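Putative metalloprotease II (Bacteroides fragilis, PDB 4ON1) probably acts as a zinc-dependent endopeptidase of the fragilysin type, an extracellular enzyme encoded on a bacterial pathogenicity island. Local coordinates at residues A[344-349]-A[353-358]; A[340-345]-A[362-367]; A[172-177]-A[332-337]; A[231-236]-A[371-376]. One frame throughout, in Å; residues are numbered along the deposited sequence.

Contact 1: residues A[344-349]-A[353-358]. With ZN (zinc ion), chain C.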
loop_
_atom_site.group_PDB
_atom_site.type_symbol
_atom_site.label_atom_id
_atom_site.label_comp_id
_atom_site.label_asym_id
_atom_site.label_seq_id
_atom_site.Cartn_x
_atom_site.Cartn_y
_atom_site.Cartn_z
ATOM N N HIS A 344 10.000 -12.126 -11.406
ATOM C CA HIS A 344 10.266 -10.917 -12.176
ATOM C C HIS A 344 9.943 -11.147 -13.650
ATOM O O HIS A 344 10.128 -12.248 -14.162
ATOM C CB HIS A 344 11.726 -10.476 -12.007
ATOM C CG HIS A 344 12.016 -9.876 -10.665
ATOM N ND1 HIS A 344 13.268 -9.901 -10.094
ATOM C CD2 HIS A 344 11.200 -9.265 -9.773
ATOM C CE1 HIS A 344 13.218 -9.309 -8.908
ATOM N NE2 HIS A 344 11.974 -8.913 -8.694
ATOM N N VAL A 345 9.470 -10.107 -14.334
ATOM C CA VAL A 345 9.158 -10.194 -15.763
ATOM C C VAL A 345 9.722 -8.984 -16.512
ATOM O O VAL A 345 10.141 -8.012 -15.885
ATOM C CB VAL A 345 7.634 -10.283 -16.003
ATOM C CG1 VAL A 345 7.051 -11.522 -15.351
ATOM C CG2 VAL A 345 6.946 -9.029 -15.476
ATOM N N ASP A 346 9.713 -9.030 -17.846
ATOM C CA ASP A 346 10.332 -7.970 -18.643
ATOM C C ASP A 346 9.324 -6.936 -19.135
ATOM O O ASP A 346 9.633 -6.129 -20.011
ATOM C CB ASP A 346 11.066 -8.554 -19.863
ATOM C CG ASP A 346 12.155 -9.545 -19.488
ATOM O OD1 ASP A 346 12.619 -10.275 -20.392
ATOM O OD2 ASP A 346 12.537 -9.610 -18.299
ATOM N N ASN A 347 8.126 -6.954 -18.570
ATOM C CA ASN A 347 7.110 -5.972 -18.924
ATOM C C ASN A 347 7.150 -4.802 -17.939
ATOM O O ASN A 347 6.847 -4.972 -16.756
ATOM C CB ASN A 347 5.735 -6.641 -18.933
ATOM C CG ASN A 347 4.628 -5.717 -19.393
ATOM O OD1 ASN A 347 4.810 -4.505 -19.517
ATOM N ND2 ASN A 347 3.456 -6.293 -19.643
ATOM N N GLU A 348 7.491 -3.611 -18.424
ATOM C CA GLU A 348 7.712 -2.472 -17.529
ATOM C C GLU A 348 6.436 -1.961 -16.860
ATOM O O GLU A 348 6.503 -1.202 -15.895
ATOM C CB GLU A 348 8.390 -1.317 -18.270
ATOM C CG GLU A 348 7.453 -0.491 -19.133
ATOM C CD GLU A 348 8.157 0.686 -19.781
ATOM O OE1 GLU A 348 9.408 0.686 -19.812
ATOM O OE2 GLU A 348 7.458 1.608 -20.260
ATOM N N GLN A 349 5.277 -2.369 -17.366
ATOM C CA GLN A 349 4.012 -1.959 -16.756
ATOM C C GLN A 349 3.614 -2.935 -15.658
ATOM O O GLN A 349 2.755 -2.646 -14.823
ATOM C CB GLN A 349 2.902 -1.886 -17.807
ATOM C CG GLN A 349 2.792 -0.552 -18.534
ATOM C CD GLN A 349 1.690 -0.552 -19.585
ATOM O OE1 GLN A 349 1.459 -1.557 -20.261
ATOM N NE2 GLN A 349 1.000 0.577 -19.721
ATOM N N TYR A 353 7.922 -6.156 -12.610
ATOM C CA TYR A 353 9.023 -5.748 -13.480
ATOM C C TYR A 353 10.373 -5.890 -12.769
ATOM O O TYR A 353 10.533 -5.491 -11.609
ATOM C CB TYR A 353 8.829 -4.311 -13.956
ATOM C CG TYR A 353 9.768 -3.910 -15.073
ATOM C CD1 TYR A 353 10.368 -2.661 -15.087
ATOM C CD2 TYR A 353 10.051 -4.784 -16.113
ATOM C CE1 TYR A 353 11.222 -2.287 -16.114
ATOM C CE2 TYR A 353 10.904 -4.425 -17.141
ATOM C CZ TYR A 353 11.488 -3.176 -17.134
ATOM O OH TYR A 353 12.335 -2.817 -18.154
ATOM N N THR A 354 11.327 -6.469 -13.490
ATOM C CA THR A 354 12.633 -6.845 -12.959
ATOM C C THR A 354 13.486 -5.655 -12.527
ATOM O O THR A 354 14.386 -5.788 -11.695
ATOM C CB THR A 354 13.413 -7.656 -14.008
ATOM O OG1 THR A 354 12.542 -8.625 -14.603
ATOM C CG2 THR A 354 14.611 -8.360 -13.385
ATOM N N TRP A 355 13.196 -4.491 -13.094
ATOM C CA TRP A 355 13.989 -3.298 -12.835
ATOM C C TRP A 355 13.104 -2.185 -12.294
ATOM O O TRP A 355 11.896 -2.182 -12.510
ATOM C CB TRP A 355 14.717 -2.844 -14.108
ATOM C CG TRP A 355 15.687 -3.860 -14.662
ATOM C CD1 TRP A 355 16.992 -4.026 -14.299
ATOM C CD2 TRP A 355 15.430 -4.839 -15.684
ATOM N NE1 TRP A 355 17.562 -5.046 -15.023
ATOM C CE2 TRP A 355 16.626 -5.562 -15.879
ATOM C CE3 TRP A 355 14.305 -5.176 -16.446
ATOM C CZ2 TRP A 355 16.729 -6.602 -16.809
ATOM C CZ3 TRP A 355 14.410 -6.210 -17.369
ATOM C CH2 TRP A 355 15.614 -6.909 -17.541
ATOM N N TYR A 356 13.706 -1.249 -11.572
ATOM C CA TYR A 356 12.972 -0.128 -10.995
ATOM C C TYR A 356 12.613 0.901 -12.071
ATOM O O TYR A 356 13.494 1.506 -12.679
ATOM C CB TYR A 356 13.799 0.521 -9.882
ATOM C CG TYR A 356 13.148 1.704 -9.195
ATOM C CD1 TYR A 356 11.783 1.715 -8.917
ATOM C CD2 TYR A 356 13.908 2.801 -8.792
ATOM C CE1 TYR A 356 11.189 2.794 -8.272
ATOM C CE2 TYR A 356 13.325 3.883 -8.147
ATOM C CZ TYR A 356 11.965 3.873 -7.891
ATOM O OH TYR A 356 11.375 4.944 -7.251
ATOM N N SER A 357 11.320 1.076 -12.324
ATOM C CA SER A 357 10.857 1.983 -13.370
ATOM C C SER A 357 9.584 2.685 -12.910
ATOM O O SER A 357 8.826 2.132 -12.117
ATOM C CB SER A 357 10.623 1.221 -14.683
ATOM O OG SER A 357 9.595 1.821 -15.452
ATOM N N PRO A 358 9.358 3.920 -13.390
ATOM C CA PRO A 358 8.164 4.701 -13.036
ATOM C C PRO A 358 6.919 4.311 -13.821
ATOM O O PRO A 358 5.836 4.856 -13.580
ATOM C CB PRO A 358 8.568 6.143 -13.390
ATOM C CG PRO A 358 10.050 6.098 -13.683
ATOM C CD PRO A 358 10.306 4.715 -14.185
HETATM ZN ZN ZN C . 11.189 -8.481 -6.924
#
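The backbones of 344-349 and 353-358 meet at a single beta bridge between Val345 and Tyr353, their CA atoms 5.0 Å apart. The bend follows the third zinc histidine of a metzincin-like site and closes just past Met352, probably the Met-turn methionine of this fold. Val345 O takes two bonds from one residue. Thr354 N donates to Val345 O over 3.1 Å, in the carbonyl plane. Thr354 OG1 donates to Val345 O over 2.8 Å, from 62° out of that plane. This second bond is possible because OG1 stands beside its own backbone N (chi1 -44°). The same OG1 lies against His344 CB. Thr354 CA sits over a face of the His344 imidazole, 4.2 Å from its centroid, in a CH-pi contact. The threonine thus packs against both the base and a face of a metal-binding side chain. Farther out, the Tyr353 ring is sandwiched. Glu348 CA presses on the centre of one face, and Trp355 N lies over the opposite face, toward the rim. Val345 O approaches the edge of this ring near CD2. Asn347 folds the start of the outer turn as an Asx turn, Asn347 OD1 accepting from Gln349 N at 3.1 Å. His344 shares the zinc ion with Asp176, His334 and His338. His344 NE2 binds the zinc ion at 2.0 Å.

Contact 2: residues A[340-345]-A[362-367]. With ZN (zinc ion), chain C.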
loop_
_atom_site.group_PDB
_atom_site.type_symbol
_atom_site.label_atom_id
_atom_site.label_comp_id
_atom_site.label_asym_id
_atom_site.label_seq_id
_atom_site.Cartn_x
_atom_site.Cartn_y
_atom_site.Cartn_z
ATOM N N LEU A 340 3.612 -14.973 -2.983
ATOM C CA LEU A 340 2.536 -15.752 -3.596
ATOM C C LEU A 340 3.005 -16.566 -4.803
ATOM O O LEU A 340 2.246 -17.378 -5.343
ATOM C CB LEU A 340 1.397 -14.830 -4.025
ATOM C CG LEU A 340 0.537 -14.262 -2.894
ATOM C CD1 LEU A 340 -0.269 -13.074 -3.397
ATOM C CD2 LEU A 340 -0.392 -15.335 -2.355
ATOM N N GLY A 341 4.243 -16.351 -5.237
ATOM C CA GLY A 341 4.794 -17.131 -6.334
ATOM C C GLY A 341 5.183 -16.378 -7.594
ATOM O O GLY A 341 5.785 -16.960 -8.503
ATOM N N ALA A 342 4.872 -15.085 -7.656
ATOM C CA ALA A 342 5.197 -14.306 -8.848
ATOM C C ALA A 342 6.704 -14.097 -8.988
ATOM O O ALA A 342 7.419 -13.886 -8.003
ATOM C CB ALA A 342 4.477 -12.957 -8.821
ATOM N N GLU A 343 7.175 -14.116 -10.228
ATOM C CA GLU A 343 8.582 -13.898 -10.526
ATOM C C GLU A 343 8.761 -12.604 -11.306
ATOM O O GLU A 343 7.783 -12.031 -11.787
ATOM C CB GLU A 343 9.143 -15.083 -11.318
ATOM C CG GLU A 343 9.821 -16.111 -10.429
ATOM C CD GLU A 343 9.720 -17.512 -10.974
ATOM O OE1 GLU A 343 9.386 -17.668 -12.169
ATOM O OE2 GLU A 343 9.967 -18.458 -10.199
ATOM N N HIS A 344 10.000 -12.126 -11.406
ATOM C CA HIS A 344 10.266 -10.917 -12.176
ATOM C C HIS A 344 9.943 -11.147 -13.650
ATOM O O HIS A 344 10.128 -12.248 -14.162
ATOM C CB HIS A 344 11.726 -10.476 -12.007
ATOM C CG HIS A 344 12.016 -9.876 -10.665
ATOM N ND1 HIS A 344 13.268 -9.901 -10.094
ATOM C CD2 HIS A 344 11.200 -9.265 -9.773
ATOM C CE1 HIS A 344 13.218 -9.309 -8.908
ATOM N NE2 HIS A 344 11.974 -8.913 -8.694
ATOM N N VAL A 345 9.470 -10.107 -14.334
ATOM C CA VAL A 345 9.158 -10.194 -15.763
ATOM C C VAL A 345 9.722 -8.984 -16.512
ATOM O O VAL A 345 10.141 -8.012 -15.885
ATOM C CB VAL A 345 7.634 -10.283 -16.003
ATOM C CG1 VAL A 345 7.051 -11.522 -15.351
ATOM C CG2 VAL A 345 6.946 -9.029 -15.476
ATOM N N PRO A 362 0.329 -1.336 -10.350
ATOM C CA PRO A 362 0.147 -2.379 -9.332
ATOM C C PRO A 362 -0.700 -3.545 -9.828
ATOM O O PRO A 362 -1.627 -3.977 -9.139
ATOM C CB PRO A 362 -0.556 -1.633 -8.196
ATOM C CG PRO A 362 -1.351 -0.578 -8.901
ATOM C CD PRO A 362 -0.509 -0.152 -10.085
ATOM N N ASN A 363 -0.354 -4.065 -11.002
ATOM C CA ASN A 363 -1.118 -5.124 -11.643
ATOM C C ASN A 363 -0.222 -6.270 -12.074
ATOM O O ASN A 363 0.868 -6.045 -12.600
ATOM C CB ASN A 363 -1.867 -4.595 -12.873
ATOM C CG ASN A 363 -2.817 -3.461 -12.540
ATOM O OD1 ASN A 363 -2.432 -2.286 -12.531
ATOM N ND2 ASN A 363 -4.068 -3.805 -12.273
ATOM N N HIS A 364 -0.674 -7.496 -11.832
ATOM C CA HIS A 364 -0.027 -8.670 -12.404
ATOM C C HIS A 364 -0.549 -8.867 -13.820
ATOM O O HIS A 364 -1.690 -9.291 -14.016
ATOM C CB HIS A 364 -0.287 -9.920 -11.552
ATOM C CG HIS A 364 0.372 -9.880 -10.210
ATOM N ND1 HIS A 364 1.724 -10.096 -10.037
ATOM C CD2 HIS A 364 -0.134 -9.647 -8.975
ATOM C CE1 HIS A 364 2.021 -9.997 -8.752
ATOM N NE2 HIS A 364 0.912 -9.725 -8.086
ATOM N N LEU A 365 0.296 -8.575 -14.803
ATOM C CA LEU A 365 -0.105 -8.645 -16.198
ATOM C C LEU A 365 0.433 -9.912 -16.857
ATOM O O LEU A 365 0.110 -10.219 -18.004
ATOM C CB LEU A 365 0.384 -7.411 -16.951
ATOM C CG LEU A 365 0.038 -6.052 -16.333
ATOM C CD1 LEU A 365 0.710 -4.921 -17.123
ATOM C CD2 LEU A 365 -1.477 -5.841 -16.248
ATOM N N SER A 366 1.267 -10.643 -16.130
ATOM C CA SER A 366 1.858 -11.865 -16.661
ATOM C C SER A 366 0.966 -13.080 -16.402
ATOM O O SER A 366 0.699 -13.430 -15.250
ATOM C CB SER A 366 3.242 -12.091 -16.046
ATOM O OG SER A 366 3.599 -13.459 -16.116
ATOM N N ALA A 367 0.505 -13.719 -17.476
ATOM C CA ALA A 367 -0.304 -14.927 -17.340
ATOM C C ALA A 367 0.461 -16.011 -16.584
ATOM O O ALA A 367 -0.110 -16.749 -15.778
ATOM C CB ALA A 367 -0.732 -15.439 -18.708
HETATM ZN ZN ZN C . 11.189 -8.481 -6.924
#
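His364 is the first residue of 362-367 to touch the other segment, at Ala342. His364 CE1 lies 3.8 Å from Ala342 CB, with ND1 a little farther off. CG of the histidine stands beside the backbone N (chi1 -68°), which carries the ring to the methyl although the backbones are well apart. The His364 side chain also packs on Met352 and Met373, and His364 O accepts from Trp370 NE1. Two residues on, Ser366 makes the second touch. Ser366 CB meets Val345 CG1 at 3.9 Å. Ser366 OG is turned to its own chain, where it accepts from Asn369 N as the N-cap of helix 367-378. No hydrogen bond crosses the contact; it is two patches of van der Waals packing. In the other segment, the chain leaves helix 331-340 through a Schellman motif at Gly341, whose positive phi suits a glycine. That turn sends the backbone past Ala342 to His344 and the zinc ion. The arrangement fits the end of the extended metzincin zinc-binding sequence HExxHxxGxxH.

Contact 3: residues A[172-177]-A[332-337]. With ZN (zinc ion), chain C.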
loop_
_atom_site.group_PDB
_atom_site.type_symbol
_atom_site.label_atom_id
_atom_site.label_comp_id
_atom_site.label_asym_id
_atom_site.label_seq_id
_atom_site.Cartn_x
_atom_site.Cartn_y
_atom_site.Cartn_z
ATOM N N LEU A 172 18.107 -0.321 -12.500
ATOM C CA LEU A 172 18.938 -1.290 -11.796
ATOM C C LEU A 172 18.105 -2.505 -11.400
ATOM O O LEU A 172 16.929 -2.368 -11.052
ATOM C CB LEU A 172 19.595 -0.653 -10.570
ATOM C CG LEU A 172 20.527 0.511 -10.923
ATOM C CD1 LEU A 172 21.300 0.995 -9.704
ATOM C CD2 LEU A 172 21.471 0.136 -12.061
ATOM N N PRO A 173 18.708 -3.702 -11.449
ATOM C CA PRO A 173 17.902 -4.896 -11.183
ATOM C C PRO A 173 17.485 -5.015 -9.719
ATOM O O PRO A 173 18.299 -4.840 -8.808
ATOM C CB PRO A 173 18.827 -6.044 -11.594
ATOM C CG PRO A 173 20.208 -5.507 -11.426
ATOM C CD PRO A 173 20.138 -4.010 -11.627
ATOM N N ILE A 174 16.206 -5.316 -9.515
ATOM C CA ILE A 174 15.634 -5.469 -8.187
ATOM C C ILE A 174 16.082 -6.833 -7.661
ATOM O O ILE A 174 15.997 -7.833 -8.374
ATOM C CB ILE A 174 14.087 -5.345 -8.226
ATOM C CG1 ILE A 174 13.677 -3.957 -8.732
ATOM C CG2 ILE A 174 13.466 -5.654 -6.867
ATOM C CD1 ILE A 174 12.179 -3.747 -8.821
ATOM N N LYS A 175 16.572 -6.870 -6.425
ATOM C CA LYS A 175 17.235 -8.066 -5.904
ATOM C C LYS A 175 16.667 -8.442 -4.540
ATOM O O LYS A 175 17.345 -8.328 -3.515
ATOM C CB LYS A 175 18.740 -7.818 -5.804
ATOM C CG LYS A 175 19.608 -9.056 -5.871
ATOM C CD LYS A 175 21.044 -8.685 -6.245
ATOM C CE LYS A 175 21.125 -8.061 -7.638
ATOM N NZ LYS A 175 21.003 -6.573 -7.628
ATOM N N ASP A 176 15.418 -8.901 -4.540
ATOM C CA ASP A 176 14.579 -8.824 -3.352
ATOM C C ASP A 176 14.000 -10.171 -2.896
ATOM O O ASP A 176 12.917 -10.213 -2.306
ATOM C CB ASP A 176 13.444 -7.823 -3.605
ATOM C CG ASP A 176 12.609 -8.168 -4.835
ATOM O OD1 ASP A 176 13.058 -8.972 -5.671
ATOM O OD2 ASP A 176 11.508 -7.609 -4.971
ATOM N N TYR A 177 14.743 -11.248 -3.143
ATOM C CA TYR A 177 14.417 -12.584 -2.637
ATOM C C TYR A 177 15.677 -13.458 -2.681
ATOM O O TYR A 177 16.578 -13.187 -3.468
ATOM C CB TYR A 177 13.294 -13.229 -3.460
ATOM C CG TYR A 177 13.587 -13.319 -4.941
ATOM C CD1 TYR A 177 14.310 -14.384 -5.464
ATOM C CD2 TYR A 177 13.141 -12.340 -5.818
ATOM C CE1 TYR A 177 14.590 -14.472 -6.826
ATOM C CE2 TYR A 177 13.415 -12.418 -7.180
ATOM C CZ TYR A 177 14.134 -13.484 -7.675
ATOM O OH TYR A 177 14.402 -13.560 -9.022
ATOM N N LEU A 332 5.244 -3.020 -1.339
ATOM C CA LEU A 332 4.586 -4.036 -0.535
ATOM C C LEU A 332 3.888 -5.055 -1.443
ATOM O O LEU A 332 4.022 -6.268 -1.259
ATOM C CB LEU A 332 3.581 -3.399 0.435
ATOM C CG LEU A 332 2.836 -4.407 1.314
ATOM C CD1 LEU A 332 3.819 -5.219 2.168
ATOM C CD2 LEU A 332 1.785 -3.723 2.195
ATOM N N ALA A 333 3.163 -4.560 -2.440
ATOM C CA ALA A 333 2.455 -5.446 -3.357
ATOM C C ALA A 333 3.428 -6.334 -4.126
ATOM O O ALA A 333 3.140 -7.505 -4.392
ATOM C CB ALA A 333 1.596 -4.634 -4.325
ATOM N N HIS A 334 4.570 -5.763 -4.497
ATOM C CA HIS A 334 5.612 -6.493 -5.220
ATOM C C HIS A 334 6.177 -7.642 -4.369
ATOM O O HIS A 334 6.248 -8.788 -4.819
ATOM C CB HIS A 334 6.726 -5.523 -5.645
ATOM C CG HIS A 334 7.839 -6.163 -6.416
ATOM N ND1 HIS A 334 7.955 -6.053 -7.785
ATOM C CD2 HIS A 334 8.902 -6.901 -6.006
ATOM C CE1 HIS A 334 9.030 -6.703 -8.188
ATOM N NE2 HIS A 334 9.626 -7.226 -7.130
ATOM N N GLU A 335 6.560 -7.338 -3.133
ATOM C CA GLU A 335 7.078 -8.364 -2.226
ATOM C C GLU A 335 6.047 -9.464 -1.994
ATOM O O GLU A 335 6.369 -10.651 -2.026
ATOM C CB GLU A 335 7.497 -7.742 -0.890
ATOM N N ILE A 336 4.802 -9.068 -1.752
ATOM C CA ILE A 336 3.746 -10.046 -1.532
ATOM C C ILE A 336 3.533 -10.865 -2.809
ATOM O O ILE A 336 3.235 -12.065 -2.751
ATOM C CB ILE A 336 2.433 -9.363 -1.070
ATOM C CG1 ILE A 336 2.524 -9.030 0.425
ATOM C CG2 ILE A 336 1.213 -10.241 -1.328
ATOM C CD1 ILE A 336 1.397 -8.128 0.943
ATOM N N GLY A 337 3.731 -10.226 -3.957
ATOM C CA GLY A 337 3.741 -10.933 -5.228
ATOM C C GLY A 337 4.716 -12.100 -5.212
ATOM O O GLY A 337 4.362 -13.230 -5.583
HETATM ZN ZN ZN C . 11.189 -8.481 -6.924
#
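Asp176 and His334 meet on the zinc ion, the aspartate from a loop and the histidine from helix 331-340. The site is that of a metzincin-like protease. The tight part is the metal. Asp176 grips the zinc ion with both carboxylate oxygens, OD1 at 2.3 Å and OD2 at 2.2 Å. His334 NE2 binds the zinc ion at 2.0 Å, and His338 and His344 complete the set. Asp176 OD2 and His334 NE2 are close to each other because they share the ion, not through a hydrogen bond. The carboxylate plane is turned 36° from the imidazole plane, and the two side chains run nearly perpendicular. Asp176 CG lies between its backbone N and carbonyl carbon (chi1 56°). The carboxylate is thereby folded in toward the zinc. Such a bidentate aspartate is consistent with the aspartate switch that keeps fragilysin-type zymogens latent by occupying the metal. The other side is loose. Leu172, Pro173 and Lys175 are exposed and poorly ordered, and Lys175 NZ makes a weak hydrogen bond to Pro173 O. Between the two regimes stands Ile174. On the helix, His334 ND1 donates to Leu351 O, which helps fix the rotation of the ring. Ile174 CG2 lies 3.6 Å from the zinc ion and 4.2 Å from His334 NE2.

Contact 4: residues A[231-236]-A[371-376]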
loop_
_atom_site.group_PDB
_atom_site.type_symbol
_atom_site.label_atom_id
_atom_site.label_comp_id
_atom_site.label_asym_id
_atom_site.label_seq_id
_atom_site.Cartn_x
_atom_site.Cartn_y
_atom_site.Cartn_z
ATOM N N LEU A 231 -4.246 -8.048 -6.295
ATOM C CA LEU A 231 -4.853 -9.342 -5.983
ATOM C C LEU A 231 -6.341 -9.399 -6.299
ATOM O O LEU A 231 -7.019 -10.370 -5.940
ATOM C CB LEU A 231 -4.632 -9.696 -4.511
ATOM C CG LEU A 231 -3.166 -9.783 -4.081
ATOM C CD1 LEU A 231 -3.047 -10.321 -2.657
ATOM C CD2 LEU A 231 -2.400 -10.669 -5.055
ATOM N N LYS A 232 -6.851 -8.363 -6.960
ATOM C CA LYS A 232 -8.268 -8.309 -7.322
ATOM C C LYS A 232 -8.730 -9.552 -8.087
ATOM O O LYS A 232 -9.845 -10.050 -7.875
ATOM C CB LYS A 232 -8.560 -7.067 -8.164
ATOM C CG LYS A 232 -10.036 -6.902 -8.503
ATOM C CD LYS A 232 -10.301 -5.681 -9.379
ATOM C CE LYS A 232 -10.025 -4.383 -8.643
ATOM N NZ LYS A 232 -9.773 -3.257 -9.586
ATOM N N PHE A 233 -7.884 -10.059 -8.978
ATOM C CA PHE A 233 -8.275 -11.224 -9.772
ATOM C C PHE A 233 -8.542 -12.464 -8.922
ATOM O O PHE A 233 -9.318 -13.331 -9.313
ATOM C CB PHE A 233 -7.216 -11.524 -10.839
ATOM C CG PHE A 233 -5.925 -12.090 -10.299
ATOM C CD1 PHE A 233 -5.630 -13.439 -10.443
ATOM C CD2 PHE A 233 -4.991 -11.266 -9.690
ATOM C CE1 PHE A 233 -4.433 -13.960 -9.977
ATOM C CE2 PHE A 233 -3.796 -11.782 -9.216
ATOM C CZ PHE A 233 -3.517 -13.129 -9.357
ATOM N N LEU A 234 -7.931 -12.528 -7.745
ATOM C CA LEU A 234 -8.194 -13.626 -6.819
ATOM C C LEU A 234 -9.368 -13.316 -5.884
ATOM O O LEU A 234 -10.018 -14.228 -5.366
ATOM C CB LEU A 234 -6.944 -13.934 -5.995
ATOM C CG LEU A 234 -5.701 -14.450 -6.725
ATOM C CD1 LEU A 234 -4.543 -14.657 -5.742
ATOM C CD2 LEU A 234 -6.015 -15.744 -7.431
ATOM N N ILE A 235 -9.643 -12.029 -5.684
ATOM C CA ILE A 235 -10.698 -11.600 -4.762
ATOM C C ILE A 235 -12.073 -11.556 -5.432
ATOM O O ILE A 235 -13.050 -12.071 -4.886
ATOM C CB ILE A 235 -10.397 -10.205 -4.173
ATOM C CG1 ILE A 235 -9.084 -10.218 -3.382
ATOM C CG2 ILE A 235 -11.552 -9.733 -3.294
ATOM C CD1 ILE A 235 -8.616 -8.834 -2.929
ATOM N N ASP A 236 -12.146 -10.953 -6.617
ATOM C CA ASP A 236 -13.413 -10.843 -7.348
ATOM C C ASP A 236 -13.950 -12.203 -7.780
ATOM O O ASP A 236 -15.157 -12.400 -7.916
ATOM C CB ASP A 236 -13.258 -9.957 -8.590
ATOM C CG ASP A 236 -13.211 -8.484 -8.256
ATOM O OD1 ASP A 236 -13.426 -8.136 -7.075
ATOM O OD2 ASP A 236 -12.985 -7.676 -9.184
ATOM N N VAL A 371 -0.495 -18.128 -13.202
ATOM C CA VAL A 371 -0.406 -19.575 -13.073
ATOM C C VAL A 371 0.393 -19.920 -11.821
ATOM O O VAL A 371 -0.068 -20.696 -10.980
ATOM C CB VAL A 371 0.248 -20.222 -14.302
ATOM C CG1 VAL A 371 0.628 -21.676 -14.020
ATOM C CG2 VAL A 371 -0.666 -20.114 -15.519
ATOM N N ARG A 372 1.563 -19.299 -11.681
ATOM C CA ARG A 372 2.430 -19.543 -10.527
ATOM C C ARG A 372 1.723 -19.260 -9.213
ATOM O O ARG A 372 1.871 -20.012 -8.250
ATOM C CB ARG A 372 3.706 -18.701 -10.619
ATOM C CG ARG A 372 4.667 -19.179 -11.709
ATOM C CD ARG A 372 5.806 -18.197 -11.970
ATOM N NE ARG A 372 6.622 -18.626 -13.105
ATOM C CZ ARG A 372 6.969 -17.845 -14.126
ATOM N NH1 ARG A 372 6.611 -16.566 -14.142
ATOM N NH2 ARG A 372 7.705 -18.336 -15.115
ATOM N N MET A 373 0.965 -18.166 -9.172
ATOM C CA MET A 373 0.271 -17.777 -7.953
ATOM C C MET A 373 -0.918 -18.692 -7.651
ATOM O O MET A 373 -1.148 -19.059 -6.502
ATOM C CB MET A 373 -0.189 -16.321 -8.036
ATOM C CG MET A 373 0.963 -15.327 -7.961
ATOM S SD MET A 373 0.451 -13.613 -8.158
ATOM C CE MET A 373 0.004 -13.568 -9.884
ATOM N N LEU A 374 -1.668 -19.070 -8.680
ATOM C CA LEU A 374 -2.792 -19.984 -8.485
ATOM C C LEU A 374 -2.322 -21.353 -7.999
ATOM O O LEU A 374 -2.938 -21.958 -7.121
ATOM C CB LEU A 374 -3.591 -20.134 -9.778
ATOM C CG LEU A 374 -4.430 -18.903 -10.132
ATOM C CD1 LEU A 374 -4.739 -18.865 -11.622
ATOM C CD2 LEU A 374 -5.717 -18.911 -9.312
ATOM N N GLU A 375 -1.223 -21.841 -8.557
ATOM C CA GLU A 375 -0.720 -23.144 -8.141
ATOM C C GLU A 375 -0.145 -23.091 -6.732
ATOM O O GLU A 375 -0.287 -24.040 -5.962
ATOM C CB GLU A 375 0.312 -23.668 -9.135
ATOM C CG GLU A 375 -0.331 -24.200 -10.410
ATOM C CD GLU A 375 0.677 -24.763 -11.390
ATOM O OE1 GLU A 375 1.819 -24.258 -11.421
ATOM O OE2 GLU A 375 0.323 -25.707 -12.131
ATOM N N CYS A 376 0.493 -21.976 -6.394
ATOM C CA CYS A 376 1.099 -21.821 -5.078
ATOM C C CYS A 376 0.093 -21.810 -3.926
ATOM O O CYS A 376 0.291 -22.488 -2.917
ATOM C CB CYS A 376 1.925 -20.538 -5.026
ATOM S SG CYS A 376 2.647 -20.231 -3.390
#
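Phe233 and Leu234 of 231-236 touch Met373 and Leu374 of helix 367-378, so a short helix packs beside the C-terminal one. The segment begins at Leu231, the residue that parts helix 217-230 from helix 232-235. Leu231 O accepts from both Leu234 N and Ile235 N, which starts the new turn. Its side chain turns to Leu340 of helix 331-340, and Met373 packs on that same leucine. Phe233 comes next. Its CG lies between the backbone N and the carbonyl carbon (chi1 72°), which brings the ring to the tip of Met373. Phe233 CZ lies 3.6 Å from Met373 CE, and Met373 SD stands farther back, 4.2 Å from the same CZ. The methionine is bent at its last torsion (chi3 -70°), and its chain lies roughly square to the phenylalanine side chain. Trp370 stacks on the phenylalanine ring. Leu234 follows, its CG 3.5 Å above the Phe233 ring plane, toward the rim. Leu234 CD2 meets Leu374 CD2 at 3.7 Å as the two leucines pass alongside, running in opposing senses. Phe239 lies against both. Every touch across the two segments is between carbon or sulfur atoms. Between these two segments the contact is apolar packing, so it carries no directional hydrogen bond.

Overall arrangement
From the N terminus, contact 3 opens first, at 172-177. Contact 4 opens at 231-236, before contact 3 closes on helix 331-340, so these two loops cross. The chain then leaves that helix and opens contact 2 and contact 1 from overlapping stretches that share His344 and Val345. Contact 1 closes first, at 353-358, and contact 2 closes at 362-367. Both lie within the span that contact 4 closes on helix 367-378. Contacts 1, 2 and 3 all include zinc ligands. Contact 4 is joined to contact 2 by the Glu343 to Arg372 salt bridge. Together they tie the 172-177 loop, the short helix 232-235, the zinc helix 331-340 and the C-terminal helix 367-378.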